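PDB 3GFV: petrobactin-binding protein YclQ from Bacillus subtilis subsp. subtilis str. 168, which selectively binds iron-free and ferric petrobactin, and its precursor 3,4-dihydroxybenzoic acid, for uptake of the ferric siderophore by the ABC transporter YclNOPQ. Local coordinates for residues S106-Y109 against K110-S113; F88-V91 against A92-P96; L121-T125 against A126-E130. All coordinates share one frame; numbering follows the deposited sequence.

In the fold
Followed from the N terminus, the three local contacts come in series, without nesting or crossing. Interaction 2 (88-96) comes first, within helix 88-93 and the turn leading from it towards strand 98-101. Interaction 1 (106-113) forms the start of helix 109-115, which joins strand 98-101 to its parallel neighbour 118-120. Interaction 3 (121-130) is the turn that carries the chain from strand 118-120 into helix 128-142. Interactions 1 and 2 touch, because Phe-88 packs against Ser-108, Glu-111 and Phe-112, so two helices that pack beside the five-stranded parallel sheet meet there. Interaction 3 stands apart, its nearest atoms about 8 Å from interaction 1 and about 14 Å from interaction 2.

Interaction 1. Residues S106-Y109 against K110-S113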
loop_
_atom_site.group_PDB
_atom_site.type_symbol
_atom_site.label_atom_id
_atom_site.label_comp_id
_atom_site.label_asym_id
_atom_site.label_seq_id
_atom_site.Cartn_x
_atom_site.Cartn_y
_atom_site.Cartn_z
ATOM N N SER A 106 -11.999 -8.767 -2.430
ATOM C CA SER A 106 -12.336 -8.977 -3.849
ATOM C C SER A 106 -13.482 -9.961 -4.061
ATOM O O SER A 106 -14.396 -9.724 -4.859
ATOM C CB SER A 106 -11.109 -9.490 -4.612
ATOM O OG SER A 106 -10.279 -8.417 -5.009
ATOM N N GLU A 107 -13.434 -11.069 -3.334
ATOM C CA GLU A 107 -14.461 -12.087 -3.454
ATOM C C GLU A 107 -15.806 -11.741 -2.838
ATOM O O GLU A 107 -16.767 -12.486 -3.009
ATOM C CB GLU A 107 -13.970 -13.401 -2.840
ATOM C CG GLU A 107 -13.620 -14.453 -3.858
ATOM C CD GLU A 107 -13.514 -15.820 -3.210
ATOM O OE1 GLU A 107 -14.422 -16.652 -3.413
ATOM O OE2 GLU A 107 -12.539 -16.032 -2.468
ATOM N N SER A 108 -15.887 -10.636 -2.106
ATOM C CA SER A 108 -17.157 -10.246 -1.489
ATOM C C SER A 108 -17.804 -9.078 -2.227
ATOM O O SER A 108 -18.737 -8.462 -1.726
ATOM C CB SER A 108 -16.962 -9.884 -0.012
ATOM O OG SER A 108 -16.660 -11.055 0.729
ATOM N N TYR A 109 -17.294 -8.784 -3.417
ATOM C CA TYR A 109 -17.860 -7.699 -4.234
ATOM C C TYR A 109 -19.372 -7.854 -4.405
ATOM O O TYR A 109 -20.128 -6.895 -4.250
ATOM C CB TYR A 109 -17.171 -7.651 -5.598
ATOM C CG TYR A 109 -17.736 -6.565 -6.504
ATOM C CD1 TYR A 109 -17.509 -5.222 -6.225
ATOM C CD2 TYR A 109 -18.478 -6.885 -7.631
ATOM C CE1 TYR A 109 -18.029 -4.214 -7.053
ATOM C CE2 TYR A 109 -18.992 -5.888 -8.463
ATOM C CZ TYR A 109 -18.764 -4.560 -8.164
ATOM O OH TYR A 109 -19.260 -3.556 -8.993
ATOM N N LYS A 110 -19.827 -9.067 -4.700
ATOM C CA LYS A 110 -21.255 -9.271 -4.906
ATOM C C LYS A 110 -22.062 -8.956 -3.642
ATOM O O LYS A 110 -23.149 -8.378 -3.712
ATOM C CB LYS A 110 -21.505 -10.711 -5.360
ATOM C CG LYS A 110 -22.942 -11.079 -5.528
ATOM C CD LYS A 110 -23.038 -12.468 -6.157
ATOM C CE LYS A 110 -24.451 -13.019 -6.087
ATOM N NZ LYS A 110 -24.534 -14.311 -6.816
ATOM N N GLU A 111 -21.528 -9.353 -2.484
ATOM C CA GLU A 111 -22.208 -9.150 -1.202
ATOM C C GLU A 111 -22.287 -7.660 -0.841
ATOM O O GLU A 111 -23.310 -7.169 -0.361
ATOM C CB GLU A 111 -21.496 -9.942 -0.085
ATOM C CG GLU A 111 -22.436 -10.504 0.978
ATOM C CD GLU A 111 -21.727 -11.272 2.108
ATOM O OE1 GLU A 111 -22.230 -11.210 3.256
ATOM O OE2 GLU A 111 -20.691 -11.941 1.863
ATOM N N PHE A 112 -21.192 -6.942 -1.067
ATOM C CA PHE A 112 -21.152 -5.520 -0.767
ATOM C C PHE A 112 -22.095 -4.761 -1.701
ATOM O O PHE A 112 -22.766 -3.816 -1.283
ATOM C CB PHE A 112 -19.730 -5.001 -0.944
ATOM C CG PHE A 112 -18.829 -5.218 0.267
ATOM C CD1 PHE A 112 -19.129 -4.616 1.490
ATOM C CD2 PHE A 112 -17.674 -5.989 0.164
ATOM C CE1 PHE A 112 -18.282 -4.779 2.591
ATOM C CE2 PHE A 112 -16.830 -6.171 1.266
ATOM C CZ PHE A 112 -17.133 -5.559 2.472
ATOM N N SER A 113 -22.140 -5.187 -2.962
ATOM C CA SER A 113 -22.972 -4.525 -3.978
ATOM C C SER A 113 -24.463 -4.605 -3.682
ATOM O O SER A 113 -25.224 -3.759 -4.141
ATOM C CB SER A 113 -22.704 -5.086 -5.374
ATOM O OG SER A 113 -21.389 -4.786 -5.795
HETATM O O HOH W 1 -18.374 -11.332 -5.350
HETATM O O HOH W 2 -21.409 -2.263 -7.079
#
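The hydroxyl oxygen of Ser-113 sits over the centre of one face of the Tyr-109 ring, OG lying 3.5 Å from Tyr-109 CZ. The Phe-112 ring comes up to Ser-108 in the same turn, its CE2 3.9 Å from Ser-108 CB. This is the start of helix 109-115 in the beta-alpha-beta unit between parallel strands 98-101 and 118-120. Ser-108 holds the N-cap position, though its hydroxyl makes no capping bond; its carbonyl O accepts from Phe-112 N at 3.0 Å, almost straight at 165°. Tyr-109 O is gripped twice, by Ser-113 N and by Ser-113 OG, each at 2.9 Å and from opposite faces of the carbonyl plane. Serine suits the site: with OG beside its own backbone N (chi1 -66°), the short side chain folds back to the carbonyl one turn earlier. The proton of OG goes to Tyr-109 O, so the contact with the ring is probably one of packing rather than an OH-pi bond. A water links Ser-113 OG to Tyr-109 OH, which also has weak bonds to Thr-28 and Thr-118. Phe-112, by contrast, is buried and wholly apolar, fitting a place where its ring meets those of Phe-88 and Phe-40. At the helix start, a second water accepts from Lys-110 N at 2.8 Å and donates to Glu-107 O at 3.1 Å.

Interaction 2. Residues F88-V91 against A92-P96; sequences FDKV and AELDP
Lys-90 and Glu-93 form a salt bridge across one turn of helix 88-93, Lys-90 NZ donating to Glu-93 OE2 at 3.1 Å. The helix flanks the parallel sheet of a periplasmic-binding-protein lobe, and these two residues suit its outer side, where their long chains can meet in solvent. A bend in the lysine (chi2 62°) turns its chain towards the extended glutamate, and the ammonium reaches OE2 from above the carboxylate plane, not within it. The bend also lays Lys-90 CD alongside the carboxylate, 3.6 Å from Glu-93 OE1. A water accepts from Lys-90 NZ and gives a weak bond to Glu-93 OE1, so OE1 has a weak, water-mediated link to the ammonium that OE2 meets directly.

Beneath this pair runs the backbone ladder. Ala-92 N donates to Phe-88 O at 3.0 Å and Glu-93 N to Asp-89 O at 2.9 Å. Leu-94 N is shared at 3.2 Å between Lys-90 O and Val-91 O, two bent bonds where the helical pattern tightens. Asp-95 then takes a left-handed conformation (phi 50°), turning the chain towards strand 98-101, and Pro-96, with no N-H, cannot continue the helical bonding.

The inner side is apolar. Val-91 meets Phe-40, Val-80 and Ile-115, Leu-94 lies on Val-80 and Val-38, and Pro-96 on Val-38 and Ile-115. Within the turn itself, Val-91 CG1 packs on Pro-96 CG, while the ring's CD comes to 3.1 Å from Val-91 O.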
loop_
_atom_site.group_PDB
_atom_site.type_symbol
_atom_site.label_atom_id
_atom_site.label_comp_id
_atom_site.label_asym_id
_atom_site.label_seq_id
_atom_site.Cartn_x
_atom_site.Cartn_y
_atom_site.Cartn_z
ATOM N N PHE A 88 -20.463 -7.358 7.932
ATOM C CA PHE A 88 -21.419 -6.987 6.894
ATOM C C PHE A 88 -22.714 -6.401 7.464
ATOM O O PHE A 88 -23.303 -5.494 6.888
ATOM C CB PHE A 88 -21.730 -8.196 6.010
ATOM C CG PHE A 88 -20.605 -8.573 5.083
ATOM C CD1 PHE A 88 -20.419 -7.881 3.891
ATOM C CD2 PHE A 88 -19.735 -9.613 5.401
ATOM C CE1 PHE A 88 -19.384 -8.225 3.037
ATOM C CE2 PHE A 88 -18.685 -9.964 4.546
ATOM C CZ PHE A 88 -18.515 -9.260 3.357
ATOM N N ASP A 89 -23.176 -6.925 8.595
ATOM C CA ASP A 89 -24.387 -6.371 9.191
ATOM C C ASP A 89 -24.188 -4.920 9.602
ATOM O O ASP A 89 -25.084 -4.078 9.434
ATOM C CB ASP A 89 -24.785 -7.180 10.430
ATOM C CG ASP A 89 -25.451 -8.500 10.082
ATOM O OD1 ASP A 89 -25.645 -8.788 8.886
ATOM O OD2 ASP A 89 -25.817 -9.237 11.020
ATOM N N LYS A 90 -23.027 -4.628 10.178
ATOM C CA LYS A 90 -22.734 -3.266 10.575
ATOM C C LYS A 90 -22.629 -2.357 9.352
ATOM O O LYS A 90 -23.140 -1.231 9.364
ATOM C CB LYS A 90 -21.448 -3.198 11.379
ATOM C CG LYS A 90 -21.175 -1.812 11.934
ATOM C CD LYS A 90 -22.284 -1.403 12.891
ATOM C CE LYS A 90 -21.997 -0.050 13.518
ATOM N NZ LYS A 90 -22.929 0.237 14.646
ATOM N N VAL A 91 -21.964 -2.835 8.303
ATOM C CA VAL A 91 -21.913 -2.071 7.046
ATOM C C VAL A 91 -23.330 -1.686 6.578
ATOM O O VAL A 91 -23.593 -0.515 6.269
ATOM C CB VAL A 91 -21.148 -2.809 5.921
ATOM C CG1 VAL A 91 -21.187 -1.977 4.619
ATOM C CG2 VAL A 91 -19.701 -3.063 6.341
ATOM N N ALA A 92 -24.233 -2.668 6.547
ATOM C CA ALA A 92 -25.614 -2.464 6.129
ATOM C C ALA A 92 -26.324 -1.483 7.059
ATOM O O ALA A 92 -27.076 -0.625 6.605
ATOM C CB ALA A 92 -26.362 -3.784 6.068
ATOM N N GLU A 93 -26.044 -1.590 8.356
ATOM C CA GLU A 93 -26.675 -0.715 9.349
ATOM C C GLU A 93 -26.387 0.771 9.113
ATOM O O GLU A 93 -27.211 1.635 9.427
ATOM C CB GLU A 93 -26.228 -1.130 10.751
ATOM C CG GLU A 93 -26.667 -0.217 11.883
ATOM C CD GLU A 93 -26.113 -0.676 13.229
ATOM O OE1 GLU A 93 -25.839 -1.890 13.375
ATOM O OE2 GLU A 93 -25.949 0.170 14.134
ATOM N N LEU A 94 -25.227 1.059 8.543
ATOM C CA LEU A 94 -24.810 2.430 8.288
ATOM C C LEU A 94 -25.547 3.061 7.104
ATOM O O LEU A 94 -25.473 4.271 6.901
ATOM C CB LEU A 94 -23.296 2.481 8.035
ATOM C CG LEU A 94 -22.413 2.030 9.193
ATOM C CD1 LEU A 94 -20.963 1.914 8.742
ATOM C CD2 LEU A 94 -22.514 2.992 10.357
ATOM N N ASP A 95 -26.253 2.245 6.325
ATOM C CA ASP A 95 -26.952 2.738 5.141
ATOM C C ASP A 95 -26.017 3.569 4.261
ATOM O O ASP A 95 -26.321 4.719 3.888
ATOM C CB ASP A 95 -28.174 3.569 5.538
ATOM C CG ASP A 95 -29.105 3.824 4.366
ATOM O OD1 ASP A 95 -29.084 3.019 3.405
ATOM O OD2 ASP A 95 -29.853 4.825 4.406
ATOM N N PRO A 96 -24.864 2.993 3.915
ATOM C CA PRO A 96 -23.881 3.786 3.171
ATOM C C PRO A 96 -24.324 4.096 1.743
ATOM O O PRO A 96 -25.149 3.386 1.173
ATOM C CB PRO A 96 -22.652 2.881 3.159
ATOM C CG PRO A 96 -23.212 1.489 3.245
ATOM C CD PRO A 96 -24.456 1.583 4.085
HETATM O O HOH W 3 -23.956 -1.704 16.303
#

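Interaction 3. Residues L121-T125 against A126-E130; sequences LGVDT and AKYME
From Asp-124 to Lys-127 the backbone makes a type I beta turn, closed by Lys-127 N donating to Asp-124 O at 2.8 Å, before helix 128-142 begins. The side chain of Asp-124 doubles this turn: its OD1 accepts from Ala-126 N at 2.9 Å, from above the carboxylate plane. With CG opposite the backbone N (chi1 170°), the carboxylate swings forward over the next two residues. Aspartate fits because its carboxylate is one carbon from the backbone, short enough to receive an N-H just two positions on. The other oxygen, OD2, lies 3.5 Å from Lys-127 CD, beside the aliphatic part of that chain. The lysine bends away beyond this point and its ammonium makes no salt bridge with Asp-124, although its positive charge nearby may still favour the ionised form of the carboxylate.

The aspartate arrangement is an Asx turn nested in the beta turn, and it connects edge strand 118-120 of the parallel sheet to helix 128-142. Ser-131, on the helix, takes part as well, bonding through OG to Asp-124 N.

On the side away from the carboxylate, Val-123 lies over one face of the buried Tyr-128 ring, offset toward its rim. Both methyl groups take part: CG2 approaches Tyr-128 CE1 at 3.8 Å and CG1 approaches CZ at 4.0 Å. A branched valine spreads across the flat ring, which also packs on Val-199 and Met-284. Thr-125 OG1 bonds to Lys-190 O. Where the helix opens, a water accepts from Tyr-128 N at 2.8 Å and donates to Thr-125 O at 3.1 Å.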
loop_
_atom_site.group_PDB
_atom_site.type_symbol
_atom_site.label_atom_id
_atom_site.label_comp_id
_atom_site.label_asym_id
_atom_site.label_seq_id
_atom_site.Cartn_x
_atom_site.Cartn_y
_atom_site.Cartn_z
ATOM N N LEU A 121 -10.880 -0.269 -5.648
ATOM C CA LEU A 121 -9.760 0.653 -5.908
ATOM C C LEU A 121 -8.418 0.094 -5.398
ATOM O O LEU A 121 -7.684 0.772 -4.674
ATOM C CB LEU A 121 -9.977 2.014 -5.247
ATOM C CG LEU A 121 -11.192 2.808 -5.742
ATOM C CD1 LEU A 121 -11.280 4.169 -5.037
ATOM C CD2 LEU A 121 -11.168 2.985 -7.271
ATOM N N GLY A 122 -8.079 -1.124 -5.768
ATOM C CA GLY A 122 -6.741 -1.607 -5.425
ATOM C C GLY A 122 -5.739 -1.407 -6.538
ATOM O O GLY A 122 -6.082 -1.524 -7.707
ATOM N N VAL A 123 -4.481 -1.151 -6.182
ATOM C CA VAL A 123 -3.445 -1.032 -7.201
ATOM C C VAL A 123 -3.209 -2.374 -7.884
ATOM O O VAL A 123 -3.326 -3.442 -7.264
ATOM C CB VAL A 123 -2.109 -0.470 -6.642
ATOM C CG1 VAL A 123 -2.271 1.002 -6.226
ATOM C CG2 VAL A 123 -1.592 -1.334 -5.483
ATOM N N ASP A 124 -2.890 -2.320 -9.167
ATOM C CA ASP A 124 -2.478 -3.516 -9.895
ATOM C C ASP A 124 -0.954 -3.452 -9.932
ATOM O O ASP A 124 -0.387 -2.591 -10.610
ATOM C CB ASP A 124 -3.090 -3.496 -11.306
ATOM C CG ASP A 124 -2.523 -4.582 -12.227
ATOM O OD1 ASP A 124 -1.608 -5.344 -11.817
ATOM O OD2 ASP A 124 -3.005 -4.659 -13.380
ATOM N N THR A 125 -0.284 -4.343 -9.198
ATOM C CA THR A 125 1.169 -4.204 -9.062
ATOM C C THR A 125 1.899 -4.539 -10.356
ATOM O O THR A 125 3.099 -4.300 -10.483
ATOM C CB THR A 125 1.728 -5.019 -7.882
ATOM O OG1 THR A 125 1.388 -6.396 -8.061
ATOM C CG2 THR A 125 1.144 -4.510 -6.563
ATOM N N ALA A 126 1.189 -5.082 -11.331
ATOM C CA ALA A 126 1.803 -5.298 -12.633
ATOM C C ALA A 126 1.773 -4.000 -13.454
ATOM O O ALA A 126 2.476 -3.863 -14.462
ATOM C CB ALA A 126 1.096 -6.428 -13.373
ATOM N N LYS A 127 0.949 -3.050 -13.014
ATOM C CA LYS A 127 0.785 -1.766 -13.692
ATOM C C LYS A 127 0.631 -0.710 -12.620
ATOM O O LYS A 127 -0.430 -0.088 -12.505
ATOM C CB LYS A 127 -0.520 -1.740 -14.498
ATOM C CG LYS A 127 -0.589 -2.600 -15.730
ATOM C CD LYS A 127 -2.050 -2.709 -16.169
ATOM C CE LYS A 127 -2.188 -2.835 -17.675
ATOM N NZ LYS A 127 -1.378 -3.963 -18.221
ATOM N N TYR A 128 1.661 -0.515 -11.810
ATOM C CA TYR A 128 1.467 0.210 -10.561
ATOM C C TYR A 128 0.955 1.656 -10.785
ATOM O O TYR A 128 -0.117 2.017 -10.303
ATOM C CB TYR A 128 2.732 0.192 -9.689
ATOM C CG TYR A 128 2.408 0.527 -8.272
ATOM C CD1 TYR A 128 2.355 -0.463 -7.295
ATOM C CD2 TYR A 128 2.082 1.831 -7.911
ATOM C CE1 TYR A 128 2.015 -0.153 -5.988
ATOM C CE2 TYR A 128 1.743 2.148 -6.622
ATOM C CZ TYR A 128 1.713 1.163 -5.664
ATOM O OH TYR A 128 1.380 1.484 -4.373
HETATM N N MSE A 129 1.713 2.467 -11.513
HETATM C CA MSE A 129 1.384 3.889 -11.607
HETATM C C MSE A 129 0.098 4.122 -12.389
HETATM O O MSE A 129 -0.687 5.017 -12.064
HETATM C CB MSE A 129 2.559 4.680 -12.195
HETATM C CG MSE A 129 3.708 4.863 -11.200
HETATM SE SE MSE A 129 3.096 5.457 -9.436
HETATM C CE MSE A 129 2.569 7.308 -9.908
ATOM N N GLU A 130 -0.138 3.312 -13.415
ATOM C CA GLU A 130 -1.381 3.427 -14.174
ATOM C C GLU A 130 -2.581 3.266 -13.240
ATOM O O GLU A 130 -3.481 4.109 -13.233
ATOM C CB GLU A 130 -1.435 2.386 -15.293
ATOM C CG GLU A 130 -2.752 2.348 -16.061
ATOM C CD GLU A 130 -2.745 1.324 -17.192
ATOM O OE1 GLU A 130 -3.595 0.407 -17.175
ATOM O OE2 GLU A 130 -1.883 1.428 -18.091
HETATM O O HOH W 4 4.111 -1.899 -12.161
#